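Local coordinates for protein Afp3 (Serratia entomophila, PDB 6RBN) that forms part of the contractile sheath around the inner tube of the anti-feeding prophage, an injection system in which sheath contraction probably drives the tube into a target cell, at residues P209-V213 and P265-P270; N372-W377 and I421-M426. All coordinates share one frame; numbering follows the deposited sequence.

Contact 1 of 2, residues P209-V213 and P265-P270; sequences PNVEV and PLSLPP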
loop_
_atom_site.group_PDB
_atom_site.type_symbol
_atom_site.label_atom_id
_atom_site.label_comp_id
_atom_site.label_asym_id
_atom_site.label_seq_id
_atom_site.Cartn_x
_atom_site.Cartn_y
_atom_site.Cartn_z
ATOM N N PRO D 209 -79.107 5.177 8.841
ATOM C CA PRO D 209 -79.876 5.142 10.094
ATOM C C PRO D 209 -79.444 6.223 11.073
ATOM O O PRO D 209 -78.255 6.422 11.326
ATOM C CB PRO D 209 -79.570 3.748 10.661
ATOM C CG PRO D 209 -78.913 3.001 9.559
ATOM C CD PRO D 209 -78.154 4.052 8.826
ATOM N N ASN D 210 -80.431 6.941 11.603
ATOM C CA ASN D 210 -80.171 7.850 12.707
ATOM C C ASN D 210 -79.787 7.058 13.946
ATOM O O ASN D 210 -80.299 5.965 14.199
ATOM C CB ASN D 210 -81.389 8.721 13.006
ATOM C CG ASN D 210 -81.587 9.814 11.987
ATOM O OD1 ASN D 210 -80.633 10.453 11.554
ATOM N ND2 ASN D 210 -82.833 10.047 11.605
ATOM N N VAL D 211 -78.868 7.617 14.719
ATOM C CA VAL D 211 -78.230 6.905 15.813
ATOM C C VAL D 211 -78.629 7.586 17.114
ATOM O O VAL D 211 -78.518 8.811 17.235
ATOM C CB VAL D 211 -76.704 6.879 15.635
ATOM C CG1 VAL D 211 -76.094 6.065 16.693
ATOM C CG2 VAL D 211 -76.338 6.313 14.276
ATOM N N GLU D 212 -79.095 6.801 18.081
ATOM C CA GLU D 212 -79.711 7.332 19.287
ATOM C C GLU D 212 -78.737 7.332 20.458
ATOM O O GLU D 212 -77.975 6.381 20.651
ATOM C CB GLU D 212 -80.961 6.532 19.650
ATOM C CG GLU D 212 -82.092 6.714 18.660
ATOM C CD GLU D 212 -83.315 5.912 19.025
ATOM O OE1 GLU D 212 -83.233 5.108 19.976
ATOM O OE2 GLU D 212 -84.359 6.086 18.365
ATOM N N VAL D 213 -78.778 8.407 21.237
ATOM C CA VAL D 213 -77.849 8.647 22.334
ATOM C C VAL D 213 -78.672 8.778 23.609
ATOM O O VAL D 213 -79.692 9.468 23.600
ATOM C CB VAL D 213 -77.009 9.918 22.113
ATOM C CG1 VAL D 213 -75.997 10.121 23.227
ATOM C CG2 VAL D 213 -76.334 9.875 20.772
ATOM N N PRO D 265 -84.160 9.551 24.818
ATOM C CA PRO D 265 -83.034 9.285 23.920
ATOM C C PRO D 265 -83.099 10.130 22.659
ATOM O O PRO D 265 -84.026 9.974 21.869
ATOM C CB PRO D 265 -83.193 7.801 23.585
ATOM C CG PRO D 265 -83.963 7.243 24.722
ATOM C CD PRO D 265 -84.912 8.325 25.129
ATOM N N LEU D 266 -82.122 11.010 22.472
ATOM C CA LEU D 266 -82.099 11.892 21.317
ATOM C C LEU D 266 -81.436 11.198 20.136
ATOM O O LEU D 266 -80.429 10.504 20.292
ATOM C CB LEU D 266 -81.390 13.206 21.666
ATOM C CG LEU D 266 -79.962 13.226 22.223
ATOM C CD1 LEU D 266 -78.906 13.368 21.143
ATOM C CD2 LEU D 266 -79.813 14.324 23.255
ATOM N N SER D 267 -82.023 11.372 18.956
ATOM C CA SER D 267 -81.564 10.708 17.744
ATOM C C SER D 267 -80.701 11.670 16.940
ATOM O O SER D 267 -81.151 12.763 16.583
ATOM C CB SER D 267 -82.746 10.223 16.908
ATOM O OG SER D 267 -83.486 11.317 16.400
ATOM N N LEU D 268 -79.475 11.263 16.657
ATOM C CA LEU D 268 -78.534 12.063 15.903
ATOM C C LEU D 268 -78.333 11.503 14.505
ATOM O O LEU D 268 -78.365 10.283 14.317
ATOM C CB LEU D 268 -77.177 12.127 16.609
ATOM C CG LEU D 268 -77.159 12.995 17.854
ATOM C CD1 LEU D 268 -75.836 12.897 18.569
ATOM C CD2 LEU D 268 -77.419 14.412 17.434
ATOM N N PRO D 269 -78.139 12.362 13.511
ATOM C CA PRO D 269 -77.672 11.892 12.215
ATOM C C PRO D 269 -76.239 11.410 12.319
ATOM O O PRO D 269 -75.428 12.001 13.047
ATOM C CB PRO D 269 -77.792 13.137 11.328
ATOM C CG PRO D 269 -77.694 14.266 12.261
ATOM C CD PRO D 269 -78.356 13.817 13.522
ATOM N N PRO D 270 -75.883 10.334 11.618
ATOM C CA PRO D 270 -74.617 9.649 11.894
ATOM C C PRO D 270 -73.376 10.312 11.321
ATOM O O PRO D 270 -72.288 9.760 11.491
ATOM C CB PRO D 270 -74.841 8.273 11.246
ATOM C CG PRO D 270 -75.773 8.539 10.140
ATOM C CD PRO D 270 -76.686 9.627 10.607
#

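Contact 2 of 2, residues N372-W377 and I421-M426; sequences NSQLTW and INQGKM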
loop_
_atom_site.group_PDB
_atom_site.type_symbol
_atom_site.label_atom_id
_atom_site.label_comp_id
_atom_site.label_asym_id
_atom_site.label_seq_id
_atom_site.Cartn_x
_atom_site.Cartn_y
_atom_site.Cartn_z
ATOM N N ASN D 372 -39.830 27.714 -16.987
ATOM C CA ASN D 372 -40.538 26.620 -17.649
ATOM C C ASN D 372 -39.602 25.991 -18.678
ATOM O O ASN D 372 -39.718 26.195 -19.887
ATOM C CB ASN D 372 -41.824 27.128 -18.285
ATOM C CG ASN D 372 -42.758 26.009 -18.698
ATOM O OD1 ASN D 372 -42.467 24.830 -18.505
ATOM N ND2 ASN D 372 -43.892 26.375 -19.274
ATOM N N SER D 373 -38.659 25.203 -18.180
ATOM C CA SER D 373 -37.653 24.543 -18.994
ATOM C C SER D 373 -37.675 23.044 -18.714
ATOM O O SER D 373 -38.420 22.561 -17.864
ATOM C CB SER D 373 -36.268 25.133 -18.726
ATOM O OG SER D 373 -35.856 24.882 -17.395
ATOM N N GLN D 374 -36.836 22.310 -19.444
ATOM C CA GLN D 374 -36.812 20.858 -19.319
ATOM C C GLN D 374 -36.149 20.415 -18.024
ATOM O O GLN D 374 -36.403 19.302 -17.560
ATOM C CB GLN D 374 -36.096 20.262 -20.534
ATOM C CG GLN D 374 -36.410 18.807 -20.851
ATOM C CD GLN D 374 -35.503 17.822 -20.159
ATOM O OE1 GLN D 374 -34.384 18.142 -19.790
ATOM N NE2 GLN D 374 -35.974 16.600 -20.010
ATOM N N LEU D 375 -35.319 21.270 -17.425
ATOM C CA LEU D 375 -34.746 20.984 -16.114
ATOM C C LEU D 375 -35.805 21.028 -15.023
ATOM O O LEU D 375 -35.741 20.244 -14.072
ATOM C CB LEU D 375 -33.608 21.972 -15.833
ATOM C CG LEU D 375 -32.679 21.979 -14.611
ATOM C CD1 LEU D 375 -33.254 22.749 -13.437
ATOM C CD2 LEU D 375 -32.337 20.572 -14.181
ATOM N N THR D 376 -36.777 21.929 -15.137
ATOM C CA THR D 376 -37.848 22.007 -14.152
ATOM C C THR D 376 -38.828 20.851 -14.303
ATOM O O THR D 376 -39.330 20.333 -13.302
ATOM C CB THR D 376 -38.566 23.353 -14.279
ATOM O OG1 THR D 376 -37.609 24.410 -14.153
ATOM C CG2 THR D 376 -39.609 23.538 -13.199
ATOM N N TRP D 377 -39.063 20.403 -15.538
ATOM C CA TRP D 377 -40.015 19.326 -15.795
ATOM C C TRP D 377 -39.529 18.003 -15.225
ATOM O O TRP D 377 -40.344 17.152 -14.860
ATOM C CB TRP D 377 -40.236 19.179 -17.299
ATOM C CG TRP D 377 -40.778 20.394 -17.957
ATOM C CD1 TRP D 377 -41.383 21.456 -17.358
ATOM C CD2 TRP D 377 -40.691 20.713 -19.344
ATOM N NE1 TRP D 377 -41.712 22.399 -18.291
ATOM C CE2 TRP D 377 -41.293 21.969 -19.520
ATOM C CE3 TRP D 377 -40.174 20.049 -20.460
ATOM C CZ2 TRP D 377 -41.392 22.573 -20.762
ATOM C CZ3 TRP D 377 -40.274 20.653 -21.690
ATOM C CH2 TRP D 377 -40.879 21.901 -21.833
ATOM N N ILE D 421 -46.181 25.732 -23.850
ATOM C CA ILE D 421 -45.089 26.261 -23.039
ATOM C C ILE D 421 -45.066 27.783 -23.110
ATOM O O ILE D 421 -44.858 28.463 -22.096
ATOM C CB ILE D 421 -43.743 25.639 -23.469
ATOM C CG1 ILE D 421 -43.636 24.186 -23.009
ATOM C CG2 ILE D 421 -42.550 26.414 -22.937
ATOM C CD1 ILE D 421 -43.940 23.170 -24.040
ATOM N N ASN D 422 -45.342 28.339 -24.294
ATOM C CA ASN D 422 -45.236 29.779 -24.504
ATOM C C ASN D 422 -46.296 30.556 -23.737
ATOM O O ASN D 422 -46.079 31.724 -23.400
ATOM C CB ASN D 422 -45.330 30.094 -25.994
ATOM C CG ASN D 422 -44.134 29.597 -26.768
ATOM O OD1 ASN D 422 -42.999 29.702 -26.309
ATOM N ND2 ASN D 422 -44.379 29.054 -27.951
ATOM N N GLN D 423 -47.435 29.937 -23.444
ATOM C CA GLN D 423 -48.430 30.555 -22.585
ATOM C C GLN D 423 -48.248 30.184 -21.118
ATOM O O GLN D 423 -49.107 30.511 -20.295
ATOM C CB GLN D 423 -49.839 30.207 -23.073
ATOM C CG GLN D 423 -50.182 28.742 -23.073
ATOM C CD GLN D 423 -51.529 28.483 -23.714
ATOM O OE1 GLN D 423 -52.218 29.414 -24.126
ATOM N NE2 GLN D 423 -51.913 27.218 -23.803
ATOM N N GLY D 424 -47.151 29.511 -20.780
ATOM C CA GLY D 424 -46.682 29.428 -19.410
ATOM C C GLY D 424 -47.228 28.305 -18.556
ATOM O O GLY D 424 -47.457 28.505 -17.361
ATOM N N LYS D 425 -47.424 27.122 -19.126
ATOM C CA LYS D 425 -47.981 26.015 -18.368
ATOM C C LYS D 425 -47.231 24.731 -18.688
ATOM O O LYS D 425 -46.669 24.575 -19.774
ATOM C CB LYS D 425 -49.480 25.847 -18.653
ATOM C CG LYS D 425 -49.807 25.451 -20.071
ATOM C CD LYS D 425 -51.298 25.334 -20.288
ATOM C CE LYS D 425 -51.942 26.699 -20.366
ATOM N NZ LYS D 425 -53.378 26.596 -20.729
ATOM N N MET D 426 -47.206 23.820 -17.718
ATOM C CA MET D 426 -46.705 22.472 -17.928
ATOM C C MET D 426 -47.819 21.475 -17.645
ATOM O O MET D 426 -48.638 21.679 -16.746
ATOM C CB MET D 426 -45.466 22.174 -17.069
ATOM C CG MET D 426 -45.664 22.204 -15.574
ATOM S SD MET D 426 -44.137 21.860 -14.683
ATOM C CE MET D 426 -43.258 23.394 -14.917
#

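Contact 1 of 2, residues P209-V213 and P265-P270
With chi1 of Val213 at -177°, its CG1 lies opposite the backbone N and CG2 is left to reach across to Leu268, whose chi1 of -73° keeps CG beside its own N and carries CD1 to meet it. The two methyls approach obliquely at 3.8 Å between Val213 CG2 and Leu268 CD1. Leu266 flanks the same valine, its CD1 lying 4.1 Å from Val213 CB. Farther along this face, CG2 of Val211 sits 3.9 Å from CB of Pro270, the second of the two prolines that follow strand 266-268.

The backbones run antiparallel, their axes at 140°. Val211 and Leu268 form a hydrogen-bonded pair, with Val211 N to Leu268 O at 2.7 Å and a return bond from Leu268 N to Val211 O. At Val213 and Leu266 the pairing is uneven: Val213 N donates to Leu266 O at 2.8 Å, but the bond back from Leu266 N to Val213 O is weak. Strand 211-213 is the middle member of a small three-stranded antiparallel sheet, bonded on its other flank to 301-302, and 266-268 is an outermost strand within this chain. Helix 111-120 packs on the apolar side of the ladder through Val113 and Leu117, with Val299 nearby.

Glu212 and Ser267, a non-hydrogen-bonded pair, turn to the other side, where the aliphatic CG of Glu212 lies 4.0 Å from CB of Ser267. Past the ladder, Asn210 leans over the start of Pro269, its OD1 3.4 Å from Pro269 CA, while its backbone O is bonded by Ser303.

Contact 2 of 2, residues N372-W377 and I421-M426
Met426 brings its methyl to the pyrrole edge of Trp377, and this is the tightly packed part of the contact. CE lies close to the indole plane, 3.6 Å from Trp377 CD1, and a bend at chi3 (74°) turns it there; the sulfur stands obliquely to the five-membered ring, in a Met-aromatic contact. Thr376 crosses the methionine at about a right angle, with its CG2 4.0 Å from Met426 CE. At the benzo end, Ile421 CG1 comes obliquely to within 3.6 Å of Trp377 CZ2.

The indole's rotation is fixed from its own segment: Trp377 NE1 donates to Asn372 OD1 at 2.6 Å, with the acceptor in the ring plane. One side of the asparagine amide thus serves the buried tryptophan. The other side is held more loosely, since ND2 of Asn372 makes just a weak bond, 3.3 Å long, to Lys425 O. From here the contact opens outward: Ile421 is only partly buried, Gly424 turns the chain with a positive phi, and Lys425 starts away from 372-377 at its CB, its side chain packing on Phe343 of a neighbouring Afp2 subunit.

Lys425 and Met426 also pair in a parallel ladder with a strand of Afp2, while 425-432 lies antiparallel to 406-409 within the chain. Such a sheet, continued by a strand of a neighbouring subunit, is the intersubunit linkage characteristic of the C-terminal domain of contractile tail sheaths.

Overall arrangement
Contacts 1 and 2 lie on opposite sides of the chain's centre, about 54 Å apart between their centres, and follow one another in series along the sequence. Each is partly buried, yet contact 1 is much nearer the middle of the chain and no other subunit touches it, whereas contact 2 sits far out, against Afp1 and Afp2. They share no helix or strand. Contact 1 joins two strands through repeated backbone bonds, with aliphatic packing beneath a helix. Contact 2 fits a helix start against a helix-to-strand turn, and side chains do the work there: a tryptophan, a methionine and a bridging amide.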